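Local coordinates for outer membrane protein SusF (Bacteroides thetaiotaomicron, PDB 4FE9) that binds starch at the bacterial cell surface through its carbohydrate-binding modules, ahead of starch transport into the periplasm for degradation, at residues 190-195 against 231-236; 216-221 against 250-255. All blocks are in the same frame, centred on the assembly; numbering follows the deposited sequence.

Contact 1 (190-195 against 231-236); sequences SNFKIF and GAINTA. With GLC (alpha-D-glucopyranose), chain B; GLC (alpha-D-glucopyranose), chain C.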
ATOM      1  N   SER A 190       3.064  -6.002 -22.276  1.00 15.05           N
ATOM      2  CA  SER A 190       1.888  -6.084 -23.072  1.00 13.95           C
ATOM      3  C   SER A 190       1.132  -4.768 -23.055  1.00 12.80           C
ATOM      4  O   SER A 190       1.068  -4.104 -22.028  1.00 11.39           O
ATOM      5  CB  SER A 190       1.004  -7.226 -22.582  1.00 13.59           C
ATOM      6  OG  SER A 190      -0.209  -7.256 -23.300  1.00 13.51           O
ATOM      7  N   ASN A 191       0.665  -4.353 -24.225  1.00 11.49           N
ATOM      8  CA  ASN A 191      -0.398  -3.353 -24.312  1.00 10.89           C
ATOM      9  C   ASN A 191      -1.733  -3.967 -23.939  1.00 10.64           C
ATOM     10  O   ASN A 191      -1.978  -5.154 -24.212  1.00  9.94           O
ATOM     11  CB  ASN A 191      -0.465  -2.785 -25.721  1.00 10.25           C
ATOM     12  CG  ASN A 191       0.748  -1.939 -26.047  1.00 12.97           C
ATOM     13  OD1 ASN A 191       1.273  -1.256 -25.181  1.00 10.55           O
ATOM     14  ND2 ASN A 191       1.283  -2.105 -27.248  1.00 10.36           N
ATOM     15  N   PHE A 192      -2.579  -3.188 -23.272  1.00  8.88           N
ATOM     16  CA  PHE A 192      -3.929  -3.640 -23.001  1.00  9.26           C
ATOM     17  C   PHE A 192      -4.914  -2.483 -22.857  1.00  8.57           C
ATOM     18  O   PHE A 192      -4.518  -1.338 -22.583  1.00  8.83           O
ATOM     19  CB  PHE A 192      -3.954  -4.516 -21.758  1.00  8.68           C
ATOM     20  CG  PHE A 192      -3.628  -3.778 -20.477  1.00  7.64           C
ATOM     21  CD1 PHE A 192      -4.654  -3.323 -19.644  1.00  5.96           C
ATOM     22  CD2 PHE A 192      -2.320  -3.584 -20.086  1.00  5.22           C
ATOM     23  CE1 PHE A 192      -4.371  -2.649 -18.478  1.00  6.33           C
ATOM     24  CE2 PHE A 192      -2.022  -2.929 -18.883  1.00  7.47           C
ATOM     25  CZ  PHE A 192      -3.071  -2.488 -18.066  1.00 10.08           C
ATOM     26  N   LYS A 193      -6.192  -2.801 -22.960  1.00  8.17           N
ATOM     27  CA  LYS A 193      -7.258  -1.867 -22.563  1.00  8.73           C
ATOM     28  C   LYS A 193      -8.213  -2.514 -21.549  1.00  9.42           C
ATOM     29  O   LYS A 193      -8.246  -3.737 -21.416  1.00  8.90           O
ATOM     30  CB  LYS A 193      -8.013  -1.385 -23.797  1.00  8.02           C
ATOM     31  CG  LYS A 193      -7.202  -0.357 -24.621  1.00  7.97           C
ATOM     32  CD  LYS A 193      -7.757  -0.165 -26.032  1.00 10.34           C
ATOM     33  CE  LYS A 193      -7.294   1.170 -26.567  1.00  6.98           C
ATOM     34  NZ  LYS A 193      -7.640   1.449 -27.960  1.00  6.30           N
ATOM     35  N   ILE A 194      -9.026  -1.680 -20.891  1.00  8.53           N
ATOM     36  CA  ILE A 194     -10.059  -2.135 -20.002  1.00  7.74           C
ATOM     37  C   ILE A 194     -11.402  -1.879 -20.643  1.00  7.84           C
ATOM     38  O   ILE A 194     -11.620  -0.827 -21.232  1.00  7.91           O
ATOM     39  CB  ILE A 194     -10.006  -1.372 -18.708  1.00  9.16           C
ATOM     40  CG1 ILE A 194      -8.680  -1.627 -17.996  1.00  9.08           C
ATOM     41  CG2 ILE A 194     -11.160  -1.782 -17.780  1.00  8.34           C
ATOM     42  CD1 ILE A 194      -8.348  -0.527 -16.951  1.00 17.17           C
ATOM     43  N   PHE A 195     -12.255  -2.879 -20.659  1.00  5.96           N
ATOM     44  CA  PHE A 195     -13.572  -2.698 -21.254  1.00  8.47           C
ATOM     45  C   PHE A 195     -14.632  -2.928 -20.216  1.00  8.72           C
ATOM     46  O   PHE A 195     -14.569  -3.897 -19.482  1.00 10.03           O
ATOM     47  CB  PHE A 195     -13.768  -3.649 -22.433  1.00  7.22           C
ATOM     48  CG  PHE A 195     -12.945  -3.296 -23.625  1.00  8.38           C
ATOM     49  CD1 PHE A 195     -11.606  -3.681 -23.700  1.00 12.95           C
ATOM     50  CD2 PHE A 195     -13.441  -2.445 -24.580  1.00  9.33           C
ATOM     51  CE1 PHE A 195     -10.808  -3.252 -24.749  1.00  7.85           C
ATOM     52  CE2 PHE A 195     -12.646  -2.006 -25.620  1.00 12.93           C
ATOM     53  CZ  PHE A 195     -11.362  -2.470 -25.743  1.00  8.39           C
ATOM     54  N   GLY A 231      -6.054   5.416 -25.515  1.00 12.42           N
ATOM     55  CA  GLY A 231      -4.939   4.577 -25.931  1.00 12.95           C
ATOM     56  C   GLY A 231      -4.795   3.324 -25.092  1.00 12.63           C
ATOM     57  O   GLY A 231      -5.312   3.255 -23.983  1.00 12.31           O
ATOM     58  N   ALA A 232      -3.930   2.417 -25.550  1.00 11.95           N
ATOM     59  CA  ALA A 232      -3.574   1.231 -24.790  1.00 10.82           C
ATOM     60  C   ALA A 232      -2.577   1.531 -23.672  1.00 11.16           C
ATOM     61  O   ALA A 232      -1.706   2.416 -23.793  1.00 11.14           O
ATOM     62  CB  ALA A 232      -3.047   0.137 -25.725  1.00  9.69           C
ATOM     63  N   ILE A 233      -2.789   0.897 -22.526  1.00 10.69           N
ATOM     64  CA  ILE A 233      -1.844   0.972 -21.455  1.00  9.45           C
ATOM     65  C   ILE A 233      -0.787  -0.100 -21.670  1.00 11.38           C
ATOM     66  O   ILE A 233      -1.110  -1.255 -22.057  1.00 10.14           O
ATOM     67  CB  ILE A 233      -2.521   0.744 -20.108  1.00 10.29           C
ATOM     68  CG1 ILE A 233      -3.672   1.770 -19.873  1.00  9.87           C
ATOM     69  CG2 ILE A 233      -1.490   0.743 -18.984  1.00  8.43           C
ATOM     70  CD1 ILE A 233      -4.642   1.375 -18.768  1.00  7.98           C
ATOM     71  N   ASN A 234       0.469   0.234 -21.382  1.00 11.19           N
ATOM     72  CA  ASN A 234       1.504  -0.783 -21.411  1.00 12.22           C
ATOM     73  C   ASN A 234       1.866  -1.299 -20.009  1.00 11.96           C
ATOM     74  O   ASN A 234       2.014  -0.527 -19.083  1.00 12.76           O
ATOM     75  CB  ASN A 234       2.760  -0.274 -22.154  1.00 13.09           C
ATOM     76  CG  ASN A 234       3.737  -1.380 -22.432  1.00 11.55           C
ATOM     77  OD1 ASN A 234       4.498  -1.736 -21.557  1.00 11.36           O
ATOM     78  ND2 ASN A 234       3.458  -2.139 -23.471  1.00 16.12           N
ATOM     79  N   THR A 235       2.024  -2.612 -19.858  1.00 10.96           N
ATOM     80  CA  THR A 235       2.348  -3.157 -18.527  1.00 11.69           C
ATOM     81  C   THR A 235       3.687  -2.672 -18.001  1.00 13.42           C
ATOM     82  O   THR A 235       3.891  -2.640 -16.798  1.00 13.41           O
ATOM     83  CB  THR A 235       2.317  -4.702 -18.479  1.00 11.32           C
ATOM     84  OG1 THR A 235       3.240  -5.234 -19.449  1.00 11.08           O
ATOM     85  CG2 THR A 235       0.977  -5.170 -18.805  1.00 11.50           C
ATOM     86  N   ALA A 236       4.613  -2.330 -18.904  1.00 14.95           N
ATOM     87  CA  ALA A 236       5.993  -1.948 -18.504  1.00 18.16           C
ATOM     88  C   ALA A 236       6.789  -3.083 -17.834  1.00 19.46           C
ATOM     89  O   ALA A 236       8.017  -3.160 -17.983  1.00 22.32           O
ATOM     90  CB  ALA A 236       6.002  -0.685 -17.620  1.00 17.86           C
TER
HETATM   91  C1  GLC B   7      -2.949  -1.717 -29.256  1.00 13.81           C
HETATM   92  C2  GLC B   7      -2.158  -0.446 -29.158  1.00 16.31           C
HETATM   93  C3  GLC B   7      -1.216  -0.305 -30.335  1.00 13.09           C
HETATM   94  C4  GLC B   7      -0.415  -1.580 -30.555  1.00 19.10           C
HETATM   95  C5  GLC B   7      -1.010  -2.750 -30.253  1.00 18.80           C
HETATM   96  C6  GLC B   7      -0.222  -4.013 -30.464  1.00 23.14           C
HETATM   97  O2  GLC B   7      -3.074   0.661 -29.142  1.00 13.67           O
HETATM   98  O3  GLC B   7      -0.376   0.816 -30.093  1.00 14.54           O
HETATM   99  O4  GLC B   7       0.381  -1.662 -31.772  1.00 19.69           O
HETATM  100  O5  GLC B   7      -2.072  -2.820 -29.265  1.00 17.87           O
HETATM  101  O6  GLC B   7       0.558  -4.227 -29.286  1.00 20.37           O
HETATM  102  C1  GLC C   6      -7.754  -2.500 -31.099  1.00 11.68           C
HETATM  103  C2  GLC C   6      -7.417  -1.627 -29.896  1.00 15.99           C
HETATM  104  C3  GLC C   6      -6.004  -1.061 -30.049  1.00 15.62           C
HETATM  105  C4  GLC C   6      -5.021  -2.204 -30.198  1.00 14.82           C
HETATM  106  C5  GLC C   6      -5.439  -3.116 -31.346  1.00 13.95           C
HETATM  107  C6  GLC C   6      -4.545  -4.344 -31.342  1.00 15.44           C
HETATM  108  O2  GLC C   6      -8.327  -0.521 -29.849  1.00 17.91           O
HETATM  109  O3  GLC C   6      -5.699  -0.314 -28.881  1.00 14.39           O
HETATM  110  O4  GLC C   6      -3.713  -1.710 -30.430  1.00 13.95           O
HETATM  111  O5  GLC C   6      -6.815  -3.583 -31.174  1.00 14.38           O
HETATM  112  O6  GLC C   6      -4.827  -5.103 -32.493  1.00 13.09           O
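Phe192 and Ile233 form a hydrogen-bonded antiparallel pair that joins strand 191-196 to the short strand 233-234, at one margin of the antiparallel beta-sheet of the first carbohydrate-binding module. Phe192 N gives its hydrogen to Ile233 O at 2.7 Å, and Ile233 N returns a bond to Phe192 O. Beyond the neighbouring non-hydrogen-bonded pair, Asn191 with Asn234, Ser190 continues the pairing: its O takes the backbone N of Thr235, and its N reaches the hydroxyl OG1 of Thr235 at 2.9 Å. That OG1 is also bonded to Leu237 O.

The apolar contact lies on the sheet face of Phe192 and Ile233. With chi1 67°, Phe192 CG stands between the backbone N and the carbonyl carbon, and the ring receives Ile233 CB over one face, 4.0 Å from its centroid in a CH-pi contact. Ile233 CG2 touches CE2 and CZ, while Thr235 CG2 approaches CE2 obliquely. Ile155, Ile243 and Val254 also touch this phenyl group.

The polar side chains occupy the other face. Asn234 ND2 donates to Asn191 OD1 at 2.9 Å, nearly straight at 165°; OD1 lies in the amide plane of Asn234, whereas the donor stands above that of Asn191, the two amides being turned 77° apart. Asn234 OD1 accepts from Ala236 N, closing an Asx turn. A leucine in place of Asn234 would probably leave Asn191 OD1 without this donor, its amide held by the glucose alone among the partners described, and undo the Asx turn.

Asn191 ND2 then points to glucose, bonding O6 of the chain B residue at 3.0 Å. Lys193, extended beyond CG, passes Gly231 and ends with NZ bridging O2 and O3 of the chain C glucose, 2.8 Å from each.

Contact 2 (216-221 against 250-255); sequences DGDDSG and YRFTVK. With GLC (alpha-D-glucopyranose), chain B; EDO (1,2-ethanediol), chain E.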
ATOM      1  N   ASP A 216      -1.196   6.495 -26.024  1.00 17.08           N
ATOM      2  CA  ASP A 216      -1.100   5.108 -26.497  1.00 17.45           C
ATOM      3  C   ASP A 216       0.262   4.502 -26.159  1.00 17.16           C
ATOM      4  O   ASP A 216       1.276   5.091 -26.428  1.00 17.73           O
ATOM      5  CB  ASP A 216      -1.394   5.016 -28.004  1.00 15.47           C
ATOM      6  CG  ASP A 216      -1.662   3.575 -28.468  1.00 18.84           C
ATOM      7  OD1 ASP A 216      -2.281   2.786 -27.708  1.00 14.30           O
ATOM      8  OD2 ASP A 216      -1.218   3.214 -29.582  1.00 20.89           O
ATOM      9  N   GLY A 217       0.252   3.440 -25.375  1.00 17.25           N
ATOM     10  CA  GLY A 217       1.469   2.753 -25.007  1.00 16.54           C
ATOM     11  C   GLY A 217       2.075   3.289 -23.728  1.00 17.53           C
ATOM     12  O   GLY A 217       3.217   2.986 -23.415  1.00 16.93           O
ATOM     13  N   ASP A 218       1.324   4.130 -23.002  1.00 17.83           N
ATOM     14  CA  ASP A 218       1.777   4.651 -21.685  1.00 17.37           C
ATOM     15  C   ASP A 218       2.471   3.546 -20.886  1.00 17.53           C
ATOM     16  O   ASP A 218       1.886   2.488 -20.634  1.00 17.07           O
ATOM     17  CB  ASP A 218       0.575   5.171 -20.893  1.00 18.32           C
ATOM     18  CG  ASP A 218       0.968   5.777 -19.533  1.00 19.84           C
ATOM     19  OD1 ASP A 218       0.354   6.776 -19.139  1.00 28.06           O
ATOM     20  OD2 ASP A 218       1.746   5.151 -18.796  1.00 31.32           O
ATOM     21  N   ASP A 219       3.675   3.821 -20.402  1.00 17.64           N
ATOM     22  CA  ASP A 219       4.409   2.809 -19.651  1.00 18.89           C
ATOM     23  C   ASP A 219       4.720   3.253 -18.251  1.00 17.95           C
ATOM     24  O   ASP A 219       5.606   2.725 -17.616  1.00 19.69           O
ATOM     25  CB  ASP A 219       5.686   2.336 -20.398  1.00 17.92           C
ATOM     26  CG  ASP A 219       6.684   3.474 -20.663  1.00 25.09           C
ATOM     27  OD1 ASP A 219       6.458   4.609 -20.176  1.00 30.70           O
ATOM     28  OD2 ASP A 219       7.688   3.235 -21.392  1.00 33.08           O
ATOM     29  N   SER A 220       3.912   4.157 -17.725  1.00 17.26           N
ATOM     30  CA  SER A 220       4.177   4.734 -16.400  1.00 17.23           C
ATOM     31  C   SER A 220       3.882   3.735 -15.286  1.00 16.98           C
ATOM     32  O   SER A 220       4.439   3.832 -14.206  1.00 16.49           O
ATOM     33  CB  SER A 220       3.341   5.997 -16.189  1.00 17.65           C
ATOM     34  OG  SER A 220       1.985   5.642 -15.943  1.00 18.38           O
ATOM     35  N   GLY A 221       2.970   2.792 -15.550  1.00 16.38           N
ATOM     36  CA  GLY A 221       2.550   1.828 -14.534  1.00 15.14           C
ATOM     37  C   GLY A 221       1.572   2.387 -13.501  1.00 15.72           C
ATOM     38  O   GLY A 221       1.189   1.693 -12.557  1.00 13.56           O
ATOM     39  N   TYR A 250     -10.933   6.714 -11.159  1.00 11.21           N
ATOM     40  CA  TYR A 250     -10.443   6.424 -12.561  1.00 10.75           C
ATOM     41  C   TYR A 250      -8.930   6.473 -12.710  1.00  9.51           C
ATOM     42  O   TYR A 250      -8.378   7.372 -13.342  1.00  8.52           O
ATOM     43  CB  TYR A 250     -11.129   7.297 -13.592  1.00 10.86           C
ATOM     44  CG  TYR A 250     -12.448   6.752 -13.994  1.00 14.08           C
ATOM     45  CD1 TYR A 250     -13.550   6.855 -13.135  1.00 14.91           C
ATOM     46  CD2 TYR A 250     -12.552   5.904 -15.094  1.00 12.91           C
ATOM     47  CE1 TYR A 250     -14.759   6.187 -13.422  1.00 18.75           C
ATOM     48  CE2 TYR A 250     -13.759   5.252 -15.398  1.00 19.24           C
ATOM     49  CZ  TYR A 250     -14.824   5.346 -14.536  1.00 17.19           C
ATOM     50  OH  TYR A 250     -16.018   4.765 -14.897  1.00 28.14           O
ATOM     51  N   ARG A 251      -8.274   5.574 -12.021  1.00  8.70           N
ATOM     52  CA  ARG A 251      -6.836   5.472 -12.067  1.00 10.03           C
ATOM     53  C   ARG A 251      -6.531   3.990 -12.207  1.00 10.61           C
ATOM     54  O   ARG A 251      -7.337   3.156 -11.776  1.00  8.76           O
ATOM     55  CB  ARG A 251      -6.232   5.972 -10.751  1.00  9.14           C
ATOM     56  CG  ARG A 251      -5.831   7.482 -10.792  1.00 16.74           C
ATOM     57  CD  ARG A 251      -4.582   7.772  -9.906  1.00 27.46           C
ATOM     58  NE  ARG A 251      -3.865   8.930 -10.411  1.00 38.85           N
ATOM     59  CZ  ARG A 251      -2.614   8.914 -10.838  1.00 36.56           C
ATOM     60  NH1 ARG A 251      -1.854   7.853 -10.631  1.00 31.65           N
ATOM     61  NH2 ARG A 251      -2.070  10.027 -11.294  1.00 47.30           N
ATOM     62  N   PHE A 252      -5.328   3.673 -12.713  1.00  9.60           N
ATOM     63  CA  PHE A 252      -4.887   2.293 -12.834  1.00  9.35           C
ATOM     64  C   PHE A 252      -3.463   2.202 -12.339  1.00 10.06           C
ATOM     65  O   PHE A 252      -2.721   3.200 -12.372  1.00  8.56           O
ATOM     66  CB  PHE A 252      -4.975   1.852 -14.279  1.00  9.75           C
ATOM     67  CG  PHE A 252      -3.890   2.432 -15.159  1.00  9.06           C
ATOM     68  CD1 PHE A 252      -4.136   3.572 -15.927  1.00  7.66           C
ATOM     69  CD2 PHE A 252      -2.613   1.863 -15.178  1.00 12.37           C
ATOM     70  CE1 PHE A 252      -3.122   4.134 -16.723  1.00 12.12           C
ATOM     71  CE2 PHE A 252      -1.590   2.414 -15.940  1.00  7.82           C
ATOM     72  CZ  PHE A 252      -1.836   3.544 -16.728  1.00 10.29           C
ATOM     73  N   THR A 253      -3.099   1.059 -11.767  1.00  9.49           N
ATOM     74  CA  THR A 253      -1.691   0.701 -11.631  1.00 11.24           C
ATOM     75  C   THR A 253      -1.441  -0.679 -12.241  1.00 11.21           C
ATOM     76  O   THR A 253      -2.359  -1.500 -12.346  1.00 11.29           O
ATOM     77  CB  THR A 253      -1.270   0.638 -10.186  1.00 10.52           C
ATOM     78  OG1 THR A 253      -2.132  -0.267  -9.505  1.00 13.84           O
ATOM     79  CG2 THR A 253      -1.329   2.061  -9.522  1.00 12.60           C
ATOM     80  N   VAL A 254      -0.203  -0.908 -12.658  1.00 10.10           N
ATOM     81  CA  VAL A 254       0.284  -2.224 -12.974  1.00  9.35           C
ATOM     82  C   VAL A 254       1.516  -2.465 -12.132  1.00 10.86           C
ATOM     83  O   VAL A 254       2.489  -1.719 -12.247  1.00 10.76           O
ATOM     84  CB  VAL A 254       0.676  -2.312 -14.434  1.00 10.75           C
ATOM     85  CG1 VAL A 254       1.123  -3.741 -14.769  1.00  8.43           C
ATOM     86  CG2 VAL A 254      -0.540  -1.894 -15.343  1.00  6.70           C
ATOM     87  N   LYS A 255       1.481  -3.507 -11.295  1.00  8.76           N
ATOM     88  CA  LYS A 255       2.503  -3.721 -10.293  1.00 10.45           C
ATOM     89  C   LYS A 255       3.095  -5.126 -10.389  1.00 10.30           C
ATOM     90  O   LYS A 255       2.458  -6.032 -10.895  1.00  7.73           O
ATOM     91  CB  LYS A 255       1.930  -3.472  -8.892  1.00  9.90           C
ATOM     92  CG  LYS A 255       1.696  -1.952  -8.632  1.00 17.09           C
ATOM     93  CD  LYS A 255       0.724  -1.655  -7.472  1.00 27.68           C
ATOM     94  CE  LYS A 255       0.997  -2.517  -6.281  1.00 37.75           C
ATOM     95  NZ  LYS A 255       0.758  -1.745  -5.010  1.00 46.24           N
TER
HETATM   96  C1  GLC B   7      -2.949  -1.717 -29.256  1.00 13.81           C
HETATM   97  C2  GLC B   7      -2.158  -0.446 -29.158  1.00 16.31           C
HETATM   98  C3  GLC B   7      -1.216  -0.305 -30.335  1.00 13.09           C
HETATM   99  C4  GLC B   7      -0.415  -1.580 -30.555  1.00 19.10           C
HETATM  100  C5  GLC B   7      -1.010  -2.750 -30.253  1.00 18.80           C
HETATM  101  C6  GLC B   7      -0.222  -4.013 -30.464  1.00 23.14           C
HETATM  102  O2  GLC B   7      -3.074   0.661 -29.142  1.00 13.67           O
HETATM  103  O3  GLC B   7      -0.376   0.816 -30.093  1.00 14.54           O
HETATM  104  O4  GLC B   7       0.381  -1.662 -31.772  1.00 19.69           O
HETATM  105  O5  GLC B   7      -2.072  -2.820 -29.265  1.00 17.87           O
HETATM  106  O6  GLC B   7       0.558  -4.227 -29.286  1.00 20.37           O
HETATM  107  C1  EDO E 510      -5.453   2.620  -9.057  1.00 29.21           C
HETATM  108  O1  EDO E 510      -5.113   3.562  -8.046  1.00 25.02           O
HETATM  109  C2  EDO E 510      -5.702   1.265  -8.426  1.00 29.09           C
HETATM  110  O2  EDO E 510      -4.572   0.909  -7.632  1.00 37.26           O
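Asp218 OD2 is gripped twice by Ser220. The backbone N of Ser220 meets it nearly along its C-O axis at 2.6 Å, making an Asx turn, and the hydroxyl OG donates to the syn lone pair at 2.9 Å. The other carboxylate oxygen, OD1, is held by Asn223 ND2, and Ser220 OG also takes the backbone N of Asp222, so the turn is tied to the strand that follows it. Asp218 OD2 lies at the edge of the Phe252 ring, near its plane, 4.4 Å from CZ.

This loop leads into strand 222-224, which borders strand 251-256 in the antiparallel sheet of the first carbohydrate-binding module. The link between the two segments is a single backbone bond: Val254 N donates to Gly221 O at 3.0 Å, from above the carbonyl plane. The same oxygen receives a CA-H...O contact from Thr253. The Gly221 backbone also packs against the Phe252 ring, where Gly221 C lies 4.0 Å from Phe252 CE2.

At the other end of segment 216-221, Asp216 faces the sugar. Its CG, anti to the backbone N (chi1 -165°), sets the carboxylate toward two adjacent hydroxyls of the chain B glucose and lets it grip both: O2 donates to OD1 at 2.7 Å and O3 to OD2 at 2.6 Å.

Overall arrangement
Contacts 1 and 2 have centres about 7 Å apart and involve the opposite outermost strands of one eight-stranded sheet, 233-234 in contact 1 and 222-224 just beyond contact 2. They meet directly: Ala232 N lies 2.7 Å from Asp216 OD1, and Ala232 O lies 2.7 Å from Gly217 N, both probable hydrogen bonds. Ile233 CG2 also packs 3.5 Å from Phe252 CE2, bringing the Phe252 ring against the side chain that packs on Phe192. Both contacts reach the chain B glucose, residues 190-195 at O6 and residues 216-221 at O2 and O3, and Asp158 adds a further bond. Trp162 and Trp207 belong to the same glycan pocket.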